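Capsular polysaccharide export system protein KpsC (Thermosulfurimonas dismutans, PDB 6MGD) is a bacterial glycosyltransferase that probably adds a beta-2,7-linked Kdo residue to the conserved glycolipid anchor of capsular polysaccharide. Local coordinates at residues Glu128-Tyr133 / Glu313-Leu318; Lys154-Pro159 / Glu187-Ala192; Asp231-Ala236 / Gly247-Ile252; Val257-Tyr260 / Tyr265-Tyr268. All coordinates share one frame; numbering follows the deposited sequence.

Interaction 1: residues Glu128-Tyr133 / Glu313-Leu318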
loop_
_atom_site.group_PDB
_atom_site.type_symbol
_atom_site.label_atom_id
_atom_site.label_comp_id
_atom_site.label_asym_id
_atom_site.label_seq_id
_atom_site.Cartn_x
_atom_site.Cartn_y
_atom_site.Cartn_z
ATOM N N GLU A 128 17.380 6.935 0.812
ATOM C CA GLU A 128 18.303 7.347 1.863
ATOM C C GLU A 128 17.591 8.167 2.933
ATOM O O GLU A 128 17.862 8.011 4.130
ATOM C CB GLU A 128 19.465 8.136 1.259
ATOM C CG GLU A 128 20.833 7.567 1.589
ATOM C CD GLU A 128 21.965 8.411 1.041
ATOM O OE1 GLU A 128 22.242 8.327 -0.179
ATOM O OE2 GLU A 128 22.569 9.167 1.831
ATOM N N LEU A 129 16.667 9.040 2.520
ATOM C CA LEU A 129 15.924 9.848 3.483
ATOM C C LEU A 129 15.094 8.978 4.419
ATOM O O LEU A 129 15.058 9.217 5.632
ATOM C CB LEU A 129 15.021 10.843 2.751
ATOM C CG LEU A 129 15.538 12.259 2.508
ATOM C CD1 LEU A 129 14.488 13.068 1.768
ATOM C CD2 LEU A 129 15.905 12.927 3.824
ATOM N N LEU A 130 14.414 7.965 3.871
ATOM C CA LEU A 130 13.539 7.128 4.687
ATOM C C LEU A 130 14.336 6.276 5.665
ATOM O O LEU A 130 13.953 6.138 6.834
ATOM C CB LEU A 130 12.673 6.245 3.789
ATOM C CG LEU A 130 11.602 6.933 2.937
ATOM C CD1 LEU A 130 10.853 5.913 2.081
ATOM C CD2 LEU A 130 10.636 7.710 3.813
ATOM N N ARG A 131 15.450 5.700 5.209
ATOM C CA ARG A 131 16.258 4.854 6.080
ATOM C C ARG A 131 16.792 5.625 7.280
ATOM O O ARG A 131 17.009 5.039 8.348
ATOM C CB ARG A 131 17.417 4.245 5.291
ATOM C CG ARG A 131 17.002 3.251 4.225
ATOM C CD ARG A 131 18.204 2.797 3.411
ATOM N NE ARG A 131 17.848 1.761 2.448
ATOM C CZ ARG A 131 18.690 1.246 1.558
ATOM N NH1 ARG A 131 19.943 1.675 1.503
ATOM N NH2 ARG A 131 18.276 0.304 0.721
ATOM N N ARG A 132 17.003 6.934 7.131
ATOM C CA ARG A 132 17.591 7.736 8.196
ATOM C C ARG A 132 16.563 8.302 9.165
ATOM O O ARG A 132 16.859 8.430 10.359
ATOM C CB ARG A 132 18.419 8.881 7.607
ATOM C CG ARG A 132 19.639 8.415 6.842
ATOM C CD ARG A 132 20.668 9.520 6.750
ATOM N NE ARG A 132 21.845 9.110 5.993
ATOM C CZ ARG A 132 23.012 9.744 6.025
ATOM N NH1 ARG A 132 23.166 10.818 6.789
ATOM N NH2 ARG A 132 24.028 9.301 5.299
ATOM N N TYR A 133 15.370 8.655 8.695
ATOM C CA TYR A 133 14.322 9.086 9.608
ATOM C C TYR A 133 13.512 7.914 10.153
ATOM O O TYR A 133 12.484 8.139 10.802
ATOM C CB TYR A 133 13.443 10.144 8.933
ATOM C CG TYR A 133 14.186 11.461 8.910
ATOM C CD1 TYR A 133 14.925 11.852 7.800
ATOM C CD2 TYR A 133 14.217 12.273 10.037
ATOM C CE1 TYR A 133 15.636 13.038 7.798
ATOM C CE2 TYR A 133 14.923 13.457 10.044
ATOM C CZ TYR A 133 15.630 13.838 8.923
ATOM O OH TYR A 133 16.334 15.021 8.930
ATOM N N GLU A 313 9.514 16.942 -0.614
ATOM C CA GLU A 313 8.980 18.025 0.206
ATOM C C GLU A 313 7.941 17.513 1.195
ATOM O O GLU A 313 7.788 18.078 2.284
ATOM C CB GLU A 313 8.384 19.113 -0.691
ATOM C CG GLU A 313 9.417 19.817 -1.566
ATOM C CD GLU A 313 8.794 20.761 -2.582
ATOM O OE1 GLU A 313 7.934 20.313 -3.368
ATOM O OE2 GLU A 313 9.169 21.953 -2.595
ATOM N N ALA A 314 7.223 16.445 0.837
ATOM C CA ALA A 314 6.285 15.837 1.774
ATOM C C ALA A 314 7.018 15.204 2.949
ATOM O O ALA A 314 6.569 15.307 4.098
ATOM C CB ALA A 314 5.422 14.798 1.056
ATOM N N ILE A 315 8.144 14.542 2.683
ATOM C CA ILE A 315 8.940 13.977 3.765
ATOM C C ILE A 315 9.522 15.088 4.629
ATOM O O ILE A 315 9.518 14.997 5.862
ATOM C CB ILE A 315 10.036 13.058 3.199
ATOM C CG1 ILE A 315 9.406 11.831 2.536
ATOM C CG2 ILE A 315 11.014 12.648 4.294
ATOM C CD1 ILE A 315 10.412 10.868 1.949
ATOM N N PHE A 316 10.017 16.159 3.998
ATOM C CA PHE A 316 10.553 17.287 4.754
ATOM C C PHE A 316 9.495 17.896 5.666
ATOM O O PHE A 316 9.800 18.311 6.791
ATOM C CB PHE A 316 11.104 18.348 3.801
ATOM C CG PHE A 316 12.302 17.898 3.014
ATOM C CD1 PHE A 316 13.190 16.975 3.542
ATOM C CD2 PHE A 316 12.541 18.402 1.745
ATOM C CE1 PHE A 316 14.294 16.563 2.818
ATOM C CE2 PHE A 316 13.644 17.994 1.017
ATOM C CZ PHE A 316 14.521 17.073 1.554
ATOM N N GLU A 317 8.246 17.959 5.198
ATOM C CA GLU A 317 7.182 18.521 6.024
ATOM C C GLU A 317 6.867 17.618 7.210
ATOM O O GLU A 317 6.684 18.102 8.332
ATOM C CB GLU A 317 5.931 18.762 5.181
ATOM C CG GLU A 317 5.651 20.230 4.925
ATOM C CD GLU A 317 4.440 20.456 4.045
ATOM O OE1 GLU A 317 3.348 19.945 4.376
ATOM O OE2 GLU A 317 4.585 21.146 3.015
ATOM N N LEU A 318 6.797 16.306 6.980
ATOM C CA LEU A 318 6.554 15.372 8.076
ATOM C C LEU A 318 7.745 15.320 9.020
ATOM O O LEU A 318 7.579 15.172 10.237
ATOM C CB LEU A 318 6.252 13.980 7.518
ATOM C CG LEU A 318 4.790 13.559 7.382
ATOM C CD1 LEU A 318 3.891 14.753 7.130
ATOM C CD2 LEU A 318 4.649 12.546 6.261
#

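Interaction 2: residues Lys154-Pro159 / Glu187-Ala192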
loop_
_atom_site.group_PDB
_atom_site.type_symbol
_atom_site.label_atom_id
_atom_site.label_comp_id
_atom_site.label_asym_id
_atom_site.label_seq_id
_atom_site.Cartn_x
_atom_site.Cartn_y
_atom_site.Cartn_z
ATOM N N LYS A 154 17.829 -18.450 12.120
ATOM C CA LYS A 154 17.507 -17.291 11.299
ATOM C C LYS A 154 16.305 -16.558 11.879
ATOM O O LYS A 154 15.284 -17.173 12.201
ATOM C CB LYS A 154 17.231 -17.718 9.857
ATOM C CG LYS A 154 16.953 -16.559 8.914
ATOM C CD LYS A 154 17.195 -16.945 7.463
ATOM C CE LYS A 154 16.193 -17.974 6.974
ATOM N NZ LYS A 154 16.392 -18.283 5.529
ATOM N N ILE A 155 16.430 -15.244 12.023
ATOM C CA ILE A 155 15.376 -14.414 12.596
ATOM C C ILE A 155 14.391 -14.044 11.493
ATOM O O ILE A 155 14.757 -13.371 10.522
ATOM C CB ILE A 155 15.956 -13.155 13.262
ATOM C CG1 ILE A 155 16.999 -13.536 14.316
ATOM C CG2 ILE A 155 14.847 -12.332 13.907
ATOM C CD1 ILE A 155 16.433 -14.317 15.482
ATOM N N ILE A 156 13.142 -14.482 11.642
ATOM C CA ILE A 156 12.059 -14.152 10.720
ATOM C C ILE A 156 11.001 -13.359 11.483
ATOM O O ILE A 156 10.635 -13.727 12.604
ATOM C CB ILE A 156 11.453 -15.417 10.077
ATOM C CG1 ILE A 156 12.452 -16.077 9.125
ATOM C CG2 ILE A 156 10.172 -15.083 9.323
ATOM C CD1 ILE A 156 11.865 -17.237 8.326
ATOM N N VAL A 157 10.529 -12.262 10.883
ATOM C CA VAL A 157 9.486 -11.420 11.460
ATOM C C VAL A 157 8.260 -11.485 10.558
ATOM O O VAL A 157 8.377 -11.475 9.328
ATOM C CB VAL A 157 9.953 -9.958 11.643
ATOM C CG1 VAL A 157 10.274 -9.311 10.303
ATOM C CG2 VAL A 157 8.913 -9.135 12.401
ATOM N N VAL A 158 7.086 -11.569 11.176
ATOM C CA VAL A 158 5.818 -11.638 10.456
ATOM C C VAL A 158 4.875 -10.579 11.013
ATOM O O VAL A 158 4.418 -10.699 12.157
ATOM C CB VAL A 158 5.191 -13.040 10.550
ATOM C CG1 VAL A 158 3.785 -13.040 9.964
ATOM C CG2 VAL A 158 6.061 -14.069 9.843
ATOM N N PRO A 159 4.565 -9.525 10.253
ATOM C CA PRO A 159 3.612 -8.511 10.727
ATOM C C PRO A 159 2.185 -8.962 10.453
ATOM O O PRO A 159 1.817 -9.232 9.308
ATOM C CB PRO A 159 3.981 -7.270 9.904
ATOM C CG PRO A 159 4.535 -7.828 8.636
ATOM C CD PRO A 159 5.205 -9.139 8.983
ATOM N N GLU A 187 6.020 -23.772 7.910
ATOM C CA GLU A 187 6.222 -24.937 7.052
ATOM C C GLU A 187 7.403 -24.730 6.113
ATOM O O GLU A 187 8.168 -25.665 5.849
ATOM C CB GLU A 187 4.955 -25.244 6.248
ATOM C CG GLU A 187 3.656 -25.309 7.052
ATOM C CD GLU A 187 3.506 -26.565 7.895
ATOM O OE1 GLU A 187 4.482 -26.983 8.555
ATOM O OE2 GLU A 187 2.394 -27.136 7.903
ATOM N N HIS A 188 7.574 -23.508 5.604
ATOM C CA HIS A 188 8.695 -23.218 4.720
ATOM C C HIS A 188 9.993 -22.965 5.476
ATOM O O HIS A 188 11.067 -23.034 4.870
ATOM C CB HIS A 188 8.370 -22.011 3.833
ATOM C CG HIS A 188 7.302 -22.276 2.816
ATOM N ND1 HIS A 188 5.958 -22.163 3.098
ATOM C CD2 HIS A 188 7.382 -22.655 1.518
ATOM C CE1 HIS A 188 5.256 -22.458 2.017
ATOM N NE2 HIS A 188 6.097 -22.760 1.044
ATOM N N ASN A 189 9.924 -22.682 6.777
ATOM C CA ASN A 189 11.110 -22.390 7.587
ATOM C C ASN A 189 11.009 -23.141 8.907
ATOM O O ASN A 189 10.600 -22.585 9.933
ATOM C CB ASN A 189 11.259 -20.883 7.813
ATOM C CG ASN A 189 11.180 -20.093 6.522
ATOM O OD1 ASN A 189 12.162 -19.980 5.788
ATOM N ND2 ASN A 189 10.007 -19.543 6.236
ATOM N N PRO A 190 11.387 -24.423 8.917
ATOM C CA PRO A 190 11.149 -25.244 10.117
ATOM C C PRO A 190 11.993 -24.856 11.321
ATOM O O PRO A 190 11.529 -25.018 12.456
ATOM C CB PRO A 190 11.482 -26.666 9.639
ATOM C CG PRO A 190 11.412 -26.604 8.140
ATOM C CD PRO A 190 11.865 -25.226 7.781
ATOM N N ASN A 191 13.214 -24.357 11.117
ATOM C CA ASN A 191 14.139 -24.113 12.218
ATOM C C ASN A 191 14.343 -22.641 12.541
ATOM O O ASN A 191 15.020 -22.331 13.528
ATOM C CB ASN A 191 15.504 -24.744 11.910
ATOM C CG ASN A 191 15.410 -26.226 11.625
ATOM O OD1 ASN A 191 15.594 -26.663 10.489
ATOM N ND2 ASN A 191 15.128 -27.013 12.659
ATOM N N ALA A 192 13.789 -21.730 11.747
ATOM C CA ALA A 192 14.012 -20.311 11.971
ATOM C C ALA A 192 13.286 -19.839 13.229
ATOM O O ALA A 192 12.328 -20.458 13.701
ATOM C CB ALA A 192 13.548 -19.500 10.760
#

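Interaction 3: residues Asp231-Ala236 / Gly247-Ile252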
loop_
_atom_site.group_PDB
_atom_site.type_symbol
_atom_site.label_atom_id
_atom_site.label_comp_id
_atom_site.label_asym_id
_atom_site.label_seq_id
_atom_site.Cartn_x
_atom_site.Cartn_y
_atom_site.Cartn_z
ATOM N N ASP A 231 11.709 -0.560 14.038
ATOM C CA ASP A 231 12.887 -1.025 14.760
ATOM C C ASP A 231 12.688 -2.417 15.349
ATOM O O ASP A 231 13.337 -2.778 16.338
ATOM C CB ASP A 231 13.295 -0.028 15.842
ATOM C CG ASP A 231 13.942 1.218 15.266
ATOM O OD1 ASP A 231 13.306 2.292 15.298
ATOM O OD2 ASP A 231 15.081 1.115 14.759
ATOM N N ILE A 232 11.765 -3.191 14.777
ATOM C CA ILE A 232 11.861 -4.646 14.799
ATOM C C ILE A 232 12.432 -5.157 13.476
ATOM O O ILE A 232 12.977 -6.271 13.438
ATOM C CB ILE A 232 10.495 -5.308 15.093
ATOM C CG1 ILE A 232 9.898 -4.802 16.404
ATOM C CG2 ILE A 232 10.627 -6.817 15.212
ATOM C CD1 ILE A 232 8.492 -5.330 16.664
ATOM N N ILE A 233 12.351 -4.363 12.404
ATOM C CA ILE A 233 12.884 -4.766 11.102
ATOM C C ILE A 233 14.399 -4.934 11.168
ATOM O O ILE A 233 14.957 -5.909 10.648
ATOM C CB ILE A 233 12.484 -3.740 10.025
ATOM C CG1 ILE A 233 10.970 -3.520 10.032
ATOM C CG2 ILE A 233 12.972 -4.173 8.643
ATOM C CD1 ILE A 233 10.482 -2.526 8.993
ATOM N N SER A 234 15.086 -3.980 11.806
ATOM C CA SER A 234 16.547 -3.973 11.817
ATOM C C SER A 234 17.123 -5.202 12.509
ATOM O O SER A 234 18.237 -5.630 12.185
ATOM C CB SER A 234 17.052 -2.699 12.494
ATOM O OG SER A 234 16.584 -2.615 13.829
ATOM N N TYR A 235 16.389 -5.778 13.459
ATOM C CA TYR A 235 16.833 -6.982 14.150
ATOM C C TYR A 235 16.499 -8.260 13.390
ATOM O O TYR A 235 16.920 -9.340 13.817
ATOM C CB TYR A 235 16.215 -7.044 15.550
ATOM C CG TYR A 235 16.599 -5.888 16.447
ATOM C CD1 TYR A 235 15.741 -5.440 17.444
ATOM C CD2 TYR A 235 17.823 -5.245 16.299
ATOM C CE1 TYR A 235 16.087 -4.382 18.265
ATOM C CE2 TYR A 235 18.178 -4.188 17.115
ATOM C CZ TYR A 235 17.308 -3.761 18.096
ATOM O OH TYR A 235 17.660 -2.709 18.910
ATOM N N ALA A 236 15.767 -8.169 12.284
ATOM C CA ALA A 236 15.330 -9.339 11.539
ATOM C C ALA A 236 16.280 -9.643 10.386
ATOM O O ALA A 236 16.860 -8.741 9.777
ATOM C CB ALA A 236 13.912 -9.142 10.997
ATOM N N GLY A 247 5.989 -4.741 4.325
ATOM C CA GLY A 247 7.006 -5.349 3.482
ATOM C C GLY A 247 7.643 -4.385 2.502
ATOM O O GLY A 247 8.809 -4.554 2.131
ATOM N N PHE A 248 6.895 -3.373 2.054
ATOM C CA PHE A 248 7.493 -2.340 1.216
ATOM C C PHE A 248 8.471 -1.483 2.009
ATOM O O PHE A 248 9.481 -1.022 1.462
ATOM C CB PHE A 248 6.402 -1.469 0.590
ATOM C CG PHE A 248 6.928 -0.355 -0.275
ATOM C CD1 PHE A 248 7.808 -0.618 -1.312
ATOM C CD2 PHE A 248 6.524 0.954 -0.062
ATOM C CE1 PHE A 248 8.286 0.406 -2.111
ATOM C CE2 PHE A 248 6.995 1.981 -0.861
ATOM C CZ PHE A 248 7.877 1.706 -1.886
ATOM N N GLU A 249 8.190 -1.263 3.296
ATOM C CA GLU A 249 9.130 -0.547 4.149
ATOM C C GLU A 249 10.393 -1.364 4.376
ATOM O O GLU A 249 11.497 -0.808 4.436
ATOM C CB GLU A 249 8.466 -0.200 5.481
ATOM C CG GLU A 249 9.385 0.472 6.483
ATOM C CD GLU A 249 8.664 0.886 7.753
ATOM O OE1 GLU A 249 8.002 0.030 8.373
ATOM O OE2 GLU A 249 8.754 2.075 8.125
ATOM N N ALA A 250 10.253 -2.686 4.501
ATOM C CA ALA A 250 11.424 -3.538 4.683
ATOM C C ALA A 250 12.321 -3.507 3.453
ATOM O O ALA A 250 13.552 -3.552 3.573
ATOM C CB ALA A 250 10.989 -4.970 4.998
ATOM N N LEU A 251 11.721 -3.441 2.259
ATOM C CA LEU A 251 12.507 -3.329 1.034
ATOM C C LEU A 251 13.340 -2.056 1.031
ATOM O O LEU A 251 14.519 -2.078 0.663
ATOM C CB LEU A 251 11.586 -3.367 -0.185
ATOM C CG LEU A 251 11.208 -4.746 -0.719
ATOM C CD1 LEU A 251 10.177 -4.616 -1.826
ATOM C CD2 LEU A 251 12.449 -5.469 -1.220
ATOM N N ILE A 252 12.737 -0.933 1.431
ATOM C CA ILE A 252 13.475 0.322 1.529
ATOM C C ILE A 252 14.604 0.194 2.543
ATOM O O ILE A 252 15.704 0.720 2.339
ATOM C CB ILE A 252 12.512 1.471 1.882
ATOM C CG1 ILE A 252 11.402 1.560 0.832
ATOM C CG2 ILE A 252 13.260 2.789 1.980
ATOM C CD1 ILE A 252 10.215 2.399 1.247
#

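Interaction 4: residues Val257-Tyr260 / Tyr265-Tyr268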
loop_
_atom_site.group_PDB
_atom_site.type_symbol
_atom_site.label_atom_id
_atom_site.label_comp_id
_atom_site.label_asym_id
_atom_site.label_seq_id
_atom_site.Cartn_x
_atom_site.Cartn_y
_atom_site.Cartn_z
ATOM N N VAL A 257 12.714 -9.860 1.882
ATOM C CA VAL A 257 11.305 -10.011 2.222
ATOM C C VAL A 257 10.685 -11.092 1.348
ATOM O O VAL A 257 10.860 -11.087 0.124
ATOM C CB VAL A 257 10.539 -8.683 2.072
ATOM C CG1 VAL A 257 11.025 -7.945 0.853
ATOM C CG2 VAL A 257 9.035 -8.932 1.990
ATOM N N THR A 258 9.963 -12.013 1.981
ATOM C CA THR A 258 9.220 -13.067 1.305
ATOM C C THR A 258 7.736 -12.733 1.356
ATOM O O THR A 258 7.209 -12.396 2.422
ATOM C CB THR A 258 9.484 -14.426 1.961
ATOM O OG1 THR A 258 10.865 -14.774 1.802
ATOM C CG2 THR A 258 8.614 -15.513 1.339
ATOM N N CYS A 259 7.066 -12.815 0.211
ATOM C CA CYS A 259 5.652 -12.480 0.106
ATOM C C CYS A 259 4.832 -13.754 -0.039
ATOM O O CYS A 259 5.124 -14.593 -0.897
ATOM C CB CYS A 259 5.396 -11.546 -1.079
ATOM S SG CYS A 259 6.144 -9.905 -0.911
ATOM N N TYR A 260 3.814 -13.898 0.806
ATOM C CA TYR A 260 2.904 -15.031 0.730
ATOM C C TYR A 260 1.604 -14.693 0.014
ATOM O O TYR A 260 0.795 -15.595 -0.228
ATOM C CB TYR A 260 2.609 -15.569 2.136
ATOM C CG TYR A 260 3.807 -16.228 2.789
ATOM C CD1 TYR A 260 4.853 -15.466 3.296
ATOM C CD2 TYR A 260 3.894 -17.612 2.894
ATOM C CE1 TYR A 260 5.950 -16.060 3.886
ATOM C CE2 TYR A 260 4.989 -18.217 3.487
ATOM C CZ TYR A 260 6.014 -17.433 3.982
ATOM O OH TYR A 260 7.109 -18.020 4.575
ATOM N N TYR A 265 4.208 -4.545 -4.446
ATOM C CA TYR A 265 5.641 -4.651 -4.676
ATOM C C TYR A 265 6.083 -6.070 -5.009
ATOM O O TYR A 265 7.284 -6.309 -5.161
ATOM C CB TYR A 265 6.415 -4.133 -3.453
ATOM C CG TYR A 265 5.944 -4.696 -2.128
ATOM C CD1 TYR A 265 4.915 -4.089 -1.418
ATOM C CD2 TYR A 265 6.532 -5.832 -1.584
ATOM C CE1 TYR A 265 4.480 -4.598 -0.210
ATOM C CE2 TYR A 265 6.103 -6.348 -0.377
ATOM C CZ TYR A 265 5.078 -5.727 0.306
ATOM O OH TYR A 265 4.646 -6.237 1.509
ATOM N N ALA A 266 5.150 -7.006 -5.137
ATOM C CA ALA A 266 5.479 -8.386 -5.462
ATOM C C ALA A 266 5.480 -8.601 -6.972
ATOM O O ALA A 266 4.934 -7.805 -7.741
ATOM C CB ALA A 266 4.493 -9.347 -4.798
ATOM N N GLY A 267 6.110 -9.698 -7.389
ATOM C CA GLY A 267 6.196 -10.055 -8.787
ATOM C C GLY A 267 7.304 -9.381 -9.564
ATOM O O GLY A 267 7.512 -9.729 -10.733
ATOM N N TYR A 268 8.027 -8.436 -8.961
ATOM C CA TYR A 268 9.065 -7.680 -9.650
ATOM C C TYR A 268 10.473 -8.163 -9.312
ATOM O O TYR A 268 11.447 -7.460 -9.596
ATOM C CB TYR A 268 8.930 -6.189 -9.338
ATOM C CG TYR A 268 7.605 -5.592 -9.754
ATOM C CD1 TYR A 268 7.281 -5.442 -11.096
ATOM C CD2 TYR A 268 6.683 -5.170 -8.806
ATOM C CE1 TYR A 268 6.072 -4.894 -11.482
ATOM C CE2 TYR A 268 5.471 -4.621 -9.182
ATOM C CZ TYR A 268 5.171 -4.484 -10.521
ATOM O OH TYR A 268 3.967 -3.938 -10.904
#

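Interaction 1: residues Glu128-Tyr133 / Glu313-Leu318
Leu-129 O is met by three groups at the end of helix 117-132: Tyr-133 N bonds to it at 3.1 Å, Arg-132 N makes a weak second bond, and the Tyr-133 ring brings its edge up to it in plane. The side chain of the same Leu-129 faces helix 311-322, and the two helices form an almost parallel helix pair, consistent with a GT-B fold, in which the chain returns to the N-terminal half after the C-terminal Rossmann-like half. Their segment axes run 19° apart in direction but stay 11.4 Å away from each other, so only side chains bridge the gap and no hydrogen bond spans it. Leu-129 CD1 lies obliquely against the Phe-316 ring, 3.7 Å from Phe-316 CE1, and its second methyl, CD2, leans on the same ring carbon; the two side chains cross at about a right angle. Phe-316 CG stands anti to its carbonyl carbon (chi1 -66°), which swings the ring across to the leucine. Deeper in, Leu-130 is backed by Leu-79 and by Leu-294 of helix 286-296, while Ala-314 rests on Ile-87. There the two branch ends close the interface, Leu-130 CD2 against Ile-315 CD1 at 3.7 Å.

Interaction 2: residues Lys154-Pro159 / Glu187-Ala192
Ile-156 CD1 presses on the side-chain amide of Asn-189, 3.4 Å from Asn-189 CG and at nearly equal, slightly longer distances from Asn-189 CB, OD1 and ND2, so the methyl sits close to directly over the central carbon. This is the turn of a beta-alpha-beta unit in a Rossmann-like sheet: strand 155-159 leads to helix 178-188, and the loop after that helix packs against the start of the strand before strand 193-197 begins beside it. Also in the first shell is Ala-192, whose CB is 3.7 Å from Ile-156 CD1 and just 3.2 Å from Lys-154 O, with the Lys-154 CB a looser neighbour. Ile-156 reaches this site because CG1 stands anti to its carbonyl carbon (chi1 -68°) and CD1 continues the extended chain.

One shell out, Asn-189 ND2 bonds to Val-185 O of the preceding helix turn, which fixes the amide against the methyl, and His-240 of strand 238-241 touches both Ile-156 and Asn-189. Backbone bonds from Lys-154 to Tyr-193 and from Ile-156 to Tyr-193 and Val-195 pair the parallel strands just after Ala-192. Lys-154 bends at chi3 (67°), and its NZ makes a salt bridge with Glu-238 OE2.

Interaction 3: residues Asp231-Ala236 / Gly247-Ile252
Ile-233 points its CB toward helix 246-253, and its two branches then divide the neighbouring helix turn between them. From CB, the short branch CG2 leans on Ala-250, with Ile-233 CG2 4.2 Å from Ala-250 CB: a loose methyl-to-methyl touch where the two backbones come nearest in this contact. The longer branch leaves through CG1, anti to the carbonyl carbon (chi1 -53°), and runs straight on to CD1. That tip meets the carboxylate end of Glu-249, where Ile-233 CD1 is 3.6 Å from Glu-249 OE1 and 4.1 Å from both Glu-249 CD and Glu-249 CG. The isoleucine tip crosses the end of the glutamate obliquely and gives OE1 a van der Waals neighbour, not a hydrogen-bond partner.

Glu-249 leaves its helix with CG anti to the backbone N (chi1 176°) and stays extended through CD, which brings the carboxylate to the CD1 tip of Ile-233. The isoleucine itself comes from a short, weakly bonded helix that ends in a type I turn, closed by Ala-236 N bonding to Ile-233 O at 2.9 Å. On the far flank of helix 246-253, Phe-248 and Leu-251 pack against helix 286-296. The contact joins the elements before and after strand 238-241, an alpha-beta-alpha succession of the kind that builds the C-terminal Rossmann-like domain of GT-B glycosyltransferases.

Interaction 4: residues Val257-Tyr260 / Tyr265-Tyr268
A cysteine sulfur set obliquely against a tyrosine ring carries this contact: Cys-259 SG lies 3.6 Å from Tyr-265 CE2, and the line from the Tyr-265 ring centroid to Cys-259 SG is 4.7 Å long and leans 61° from the ring normal. The sulfur therefore approaches the CD2-CE2 side of the ring without sitting over its centre. Cys-259 holds SG anti to its carbonyl carbon (chi1 -66°), aimed into the loop that follows. Tyr-265 takes a less common first torsion, with CG between the backbone N and the carbonyl carbon (chi1 49°), and this folds the ring back toward the strand.

Strand 257-259 belongs to the parallel sheet of the C-terminal Rossmann-like domain in this probable GT-B enzyme, and the loop 265-268 leads on toward strand 272-273, which runs parallel beside strand 257-259. Backbone bonds from Cys-259 to Thr-272 and Ile-274 keep that pairing in place, and the loop between them passes within reach of the cysteine. The residue after Tyr-265, Ala-266, adds a second, lighter touch, Cys-259 SG to Ala-266 CB at 4.3 Å. Beyond it Gly-267 turns at a positive phi of 83°, and its N-H is taken by Asp-273 OD2. The other neighbours of the Tyr-265 ring include Leu-251 and Phe-248 of helix 246-253, and its buried hydroxyl is satisfied by Ser-244 O.

Overall arrangement
From the N terminus, the chain first lays down five strands of the mixed sheet and then helix 117-132, where interaction 1 opens; that loop closes only near the C terminus, at helix 311-322. Nested inside it, one after another and without crossing, come interactions 2, 3 and 4. Interaction 2 joins strand 155-159 to the loop that follows helix 178-188 and leads into the parallel strand 193-197; interaction 3 spans strand 238-241; interaction 4 closes a short loop after strand 257-259. Interactions 2 and 3 meet where Val-157 packs on Ile-232 and Ala-236, while Leu-251 touches Val-257 and Tyr-265 between 3 and 4. Leu-130 against Ile-252 connects interaction 1 to this C-terminal, Rossmann-like half.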